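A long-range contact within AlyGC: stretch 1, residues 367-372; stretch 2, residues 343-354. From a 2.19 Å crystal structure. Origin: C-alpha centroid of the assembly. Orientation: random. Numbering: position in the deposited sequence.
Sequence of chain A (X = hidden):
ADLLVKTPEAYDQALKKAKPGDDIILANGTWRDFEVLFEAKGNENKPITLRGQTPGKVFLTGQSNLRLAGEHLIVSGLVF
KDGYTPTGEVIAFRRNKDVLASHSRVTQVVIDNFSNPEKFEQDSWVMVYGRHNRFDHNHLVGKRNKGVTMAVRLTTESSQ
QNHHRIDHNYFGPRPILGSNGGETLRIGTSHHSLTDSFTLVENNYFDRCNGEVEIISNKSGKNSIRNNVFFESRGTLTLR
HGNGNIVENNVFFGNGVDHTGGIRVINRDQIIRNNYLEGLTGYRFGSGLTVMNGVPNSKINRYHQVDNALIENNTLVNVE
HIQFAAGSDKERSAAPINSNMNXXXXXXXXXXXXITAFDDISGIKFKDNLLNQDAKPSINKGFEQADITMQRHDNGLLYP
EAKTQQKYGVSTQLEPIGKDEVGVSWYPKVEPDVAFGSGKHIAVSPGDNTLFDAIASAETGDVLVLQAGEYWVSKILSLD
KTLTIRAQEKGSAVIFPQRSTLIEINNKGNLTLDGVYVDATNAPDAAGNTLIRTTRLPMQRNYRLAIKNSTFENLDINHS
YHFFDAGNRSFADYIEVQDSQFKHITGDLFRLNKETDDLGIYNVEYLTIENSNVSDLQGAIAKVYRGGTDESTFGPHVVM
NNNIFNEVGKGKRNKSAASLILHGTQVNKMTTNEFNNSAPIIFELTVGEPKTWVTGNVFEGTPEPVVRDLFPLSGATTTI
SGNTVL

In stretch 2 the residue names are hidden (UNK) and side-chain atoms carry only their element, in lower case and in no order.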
# COMPACT_ATOMS: atom_id res chain seq x y z
N LYS A 367 -37.55 17.91 -36.23
CA LYS A 367 -38.61 18.78 -36.70
C LYS A 367 -38.65 20.04 -35.84
O LYS A 367 -38.56 19.96 -34.62
CB LYS A 367 -39.96 18.08 -36.62
CG LYS A 367 -40.64 17.94 -37.93
CD LYS A 367 -41.71 16.89 -37.84
CE LYS A 367 -42.62 16.98 -39.07
NZ LYS A 367 -41.89 16.96 -40.38
N ASP A 368 -38.77 21.19 -36.50
CA ASP A 368 -39.04 22.45 -35.80
C ASP A 368 -38.00 22.76 -34.72
O ASP A 368 -38.35 23.18 -33.62
CB ASP A 368 -40.44 22.46 -35.19
CG ASP A 368 -41.52 22.33 -36.25
OD1 ASP A 368 -41.35 22.92 -37.33
OD2 ASP A 368 -42.52 21.62 -36.01
N ASN A 369 -36.72 22.55 -35.01
CA ASN A 369 -35.66 23.01 -34.12
C ASN A 369 -35.09 24.32 -34.64
O ASN A 369 -34.92 24.50 -35.84
CB ASN A 369 -34.55 21.96 -33.99
CG ASN A 369 -35.07 20.65 -33.45
OD1 ASN A 369 -35.40 20.55 -32.27
ND2 ASN A 369 -35.15 19.65 -34.31
N LEU A 370 -34.80 25.25 -33.72
CA LEU A 370 -34.36 26.59 -34.06
C LEU A 370 -32.90 26.79 -33.65
O LEU A 370 -32.52 26.48 -32.51
CB LEU A 370 -35.23 27.66 -33.40
CG LEU A 370 -34.92 29.10 -33.84
CD1 LEU A 370 -35.26 29.27 -35.32
CD2 LEU A 370 -35.68 30.13 -33.03
N LEU A 371 -32.13 27.32 -34.58
CA LEU A 371 -30.71 27.61 -34.45
C LEU A 371 -30.49 29.09 -34.69
O LEU A 371 -31.16 29.69 -35.53
CB LEU A 371 -29.92 26.85 -35.52
CG LEU A 371 -28.84 25.81 -35.27
CD1 LEU A 371 -28.20 25.47 -36.61
CD2 LEU A 371 -27.81 26.31 -34.28
N ASN A 372 -29.52 29.68 -33.99
CA ASN A 372 -29.15 31.05 -34.31
C ASN A 372 -28.36 31.08 -35.62
O ASN A 372 -27.69 30.11 -36.00
CB ASN A 372 -28.36 31.70 -33.17
CG ASN A 372 -27.03 31.03 -32.89
OD1 ASN A 372 -26.97 29.88 -32.47
ND2 ASN A 372 -25.95 31.78 -33.08
N UNK A 343 -38.68 20.99 -31.59
CA UNK A 343 -38.99 22.22 -30.85
C UNK A 343 -37.90 22.59 -29.84
O UNK A 343 -38.17 23.25 -28.84
o UNK A 343 -41.90 20.86 -31.47
n UNK A 343 -41.95 23.09 -31.69
c UNK A 343 -41.47 21.97 -31.16
c UNK A 343 -40.35 22.12 -30.16
N UNK A 344 -36.67 22.19 -30.11
CA UNK A 344 -35.54 22.57 -29.29
C UNK A 344 -34.93 23.89 -29.78
O UNK A 344 -35.17 24.33 -30.91
c UNK A 344 -35.05 20.15 -28.69
n UNK A 344 -35.37 19.20 -29.54
c UNK A 344 -34.49 21.45 -29.29
o UNK A 344 -35.21 20.04 -27.48
N UNK A 345 -34.14 24.50 -28.92
CA UNK A 345 -33.51 25.78 -29.20
C UNK A 345 -32.03 25.66 -28.89
O UNK A 345 -31.65 25.34 -27.76
c UNK A 345 -33.50 28.95 -29.73
c UNK A 345 -33.43 28.26 -28.38
c UNK A 345 -34.01 29.17 -27.31
c UNK A 345 -34.15 26.91 -28.38
N UNK A 346 -31.21 25.92 -29.90
CA UNK A 346 -29.76 25.83 -29.81
C UNK A 346 -29.21 27.19 -30.20
O UNK A 346 -29.37 27.62 -31.34
c UNK A 346 -29.82 23.37 -30.43
c UNK A 346 -27.70 24.68 -30.61
c UNK A 346 -29.20 24.73 -30.73
c UNK A 346 -29.42 22.28 -31.40
N UNK A 347 -28.57 27.86 -29.25
CA UNK A 347 -27.92 29.13 -29.48
C UNK A 347 -26.47 28.96 -29.07
O UNK A 347 -26.19 28.66 -27.90
c UNK A 347 -27.85 31.59 -29.01
c UNK A 347 -30.05 30.38 -29.06
c UNK A 347 -28.58 30.28 -28.71
N UNK A 348 -25.56 29.14 -30.01
CA UNK A 348 -24.14 28.90 -29.77
C UNK A 348 -23.36 30.02 -30.43
O UNK A 348 -23.57 30.30 -31.61
c UNK A 348 -23.74 27.54 -30.34
o UNK A 348 -21.48 27.86 -29.68
n UNK A 348 -22.25 25.77 -29.68
c UNK A 348 -22.39 27.07 -29.87
N UNK A 349 -22.47 30.67 -29.68
CA UNK A 349 -21.66 31.74 -30.25
C UNK A 349 -20.29 31.27 -30.73
O UNK A 349 -19.40 32.10 -30.95
o UNK A 349 -21.20 33.07 -26.90
c UNK A 349 -21.53 32.89 -29.24
c UNK A 349 -20.85 32.49 -27.95
o UNK A 349 -19.98 31.60 -27.95
N UNK A 350 -20.08 29.97 -30.88
CA UNK A 350 -18.78 29.45 -31.29
C UNK A 350 -18.72 29.14 -32.78
O UNK A 350 -17.71 28.59 -33.24
c UNK A 350 -18.41 28.22 -30.47
c UNK A 350 -17.94 28.55 -29.06
c UNK A 350 -16.82 29.59 -29.05
o UNK A 350 -15.67 29.29 -29.40
n UNK A 350 -17.16 30.83 -28.66
N UNK A 351 -19.75 29.49 -33.55
CA UNK A 351 -19.74 29.33 -34.98
C UNK A 351 -20.35 28.04 -35.49
O UNK A 351 -20.51 27.88 -36.71
N UNK A 352 -20.70 27.13 -34.61
CA UNK A 352 -21.22 25.83 -34.99
C UNK A 352 -22.43 25.53 -34.12
O UNK A 352 -22.61 26.11 -33.05
c UNK A 352 -20.13 24.75 -34.82
o UNK A 352 -20.53 23.55 -35.46
c UNK A 352 -19.88 24.47 -33.35
N UNK A 353 -23.26 24.60 -34.59
CA UNK A 353 -24.34 24.12 -33.74
C UNK A 353 -23.87 23.10 -32.70
O UNK A 353 -24.68 22.64 -31.90
c UNK A 353 -25.04 22.33 -35.41
o UNK A 353 -23.86 21.92 -35.37
o UNK A 353 -25.90 21.77 -36.11
c UNK A 353 -25.46 23.54 -34.60
N UNK A 354 -22.58 22.75 -32.68
CA UNK A 354 -22.02 21.81 -31.75
C UNK A 354 -22.35 20.35 -32.00
O UNK A 354 -21.92 19.50 -31.22
O HOH W 1 -43.11 19.93 -34.01

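Position 343 has two side-chain carbons, the second carrying one oxygen and one nitrogen. The nitrogen is 3.9 Å from Asp368 CB. This is the short amide, Asn343. Its backbone N donates to Lys367 O at 3.2 Å. Its CA lies 3.0 Å from Asp368 O, a CA-H...O contact. Water 1 donates to both Asn343 OD1 (3.0 Å) and Asp368 OD2 (2.7 Å), so it bridges the two side chains.

Position 344 shows the same set: two carbons, with one oxygen and one nitrogen on the second. The nitrogen is 3.0 Å from Asn369 OD1. It is Asn344. Both Asn344 N and Asn344 ND2 donate to Asn369 OD1, each at 3.0 Å. One carbonyl thus ties down both backbone and side chain. Asn344 O accepts from Leu370 N at 3.0 Å, nearly in line.

Position 345 has four carbons, forked at the second, and no polar side-chain atom. One terminal carbon is 4.1 Å from Leu370 CD2. The fork places it as Leu345. It pairs with Leu370 in a parallel bridge, CA to CA 5.0 Å. Both side chains lie on the same sheet face.

Position 346 also has four carbons, but the fork is at the first and one arm is two carbons long. The one-carbon arm lies 4.0 Å from Leu371 CD2. That is Ile346. It bridges Leu371, CA to CA 5.1 Å, on the other face. Ile346 N donates to Leu370 O at 3.0 Å, while the bond from Asn372 N to Ile346 O is weak at 3.4 Å.

Position 347 has three carbons, one carrying the other two. One of the two outer carbons is 4.0 Å from Asn372 OD1. It is Val347. Its CA sits 3.2 Å from the same Asn372 OD1.

Position 348 has two carbons with an oxygen and a nitrogen on the second. The oxygen lies 2.8 Å from the backbone N of position 350 and accepts from it. The residue is Asn348. Its backbone meets the side chain of Asn372 twice: Asn348 N donates to Asn372 OD1 at 2.9 Å, and Asn372 ND2 donates to Asn348 O at 3.2 Å.

Position 349 has two carbons, the second with two oxygens, and its side chain makes no contact with stretch 1. It is Asp349. Position 350 has three carbons ending in one oxygen and one nitrogen, out of reach of stretch 1. It is Gln350; Gln350 NE2 donates to Asp349 OD1 at 3.0 Å.

Position 351 has no side-chain atoms, and its phi is 94°. A CB would jam against the preceding carbonyl O. It is Gly351. Position 352 has one carbon carrying an oxygen and a carbon: Thr352, pointing away.

Position 353 has two carbons, the second with two oxygens. Its CB packs 3.6 Å from Leu371 CD2. It is Asp353. Position 354 has no side chain and a positive phi. It is Gly354.

The contact is a short parallel strand pair. Backbone bonds alternate through Leu370. Leu345 packs with Leu370 on one face of the strand pair and Ile346 with Leu371 on the other. Asparagine amides bond to backbone near both ends.

Stretch 2 343-354: NNLIVNDQGTDG
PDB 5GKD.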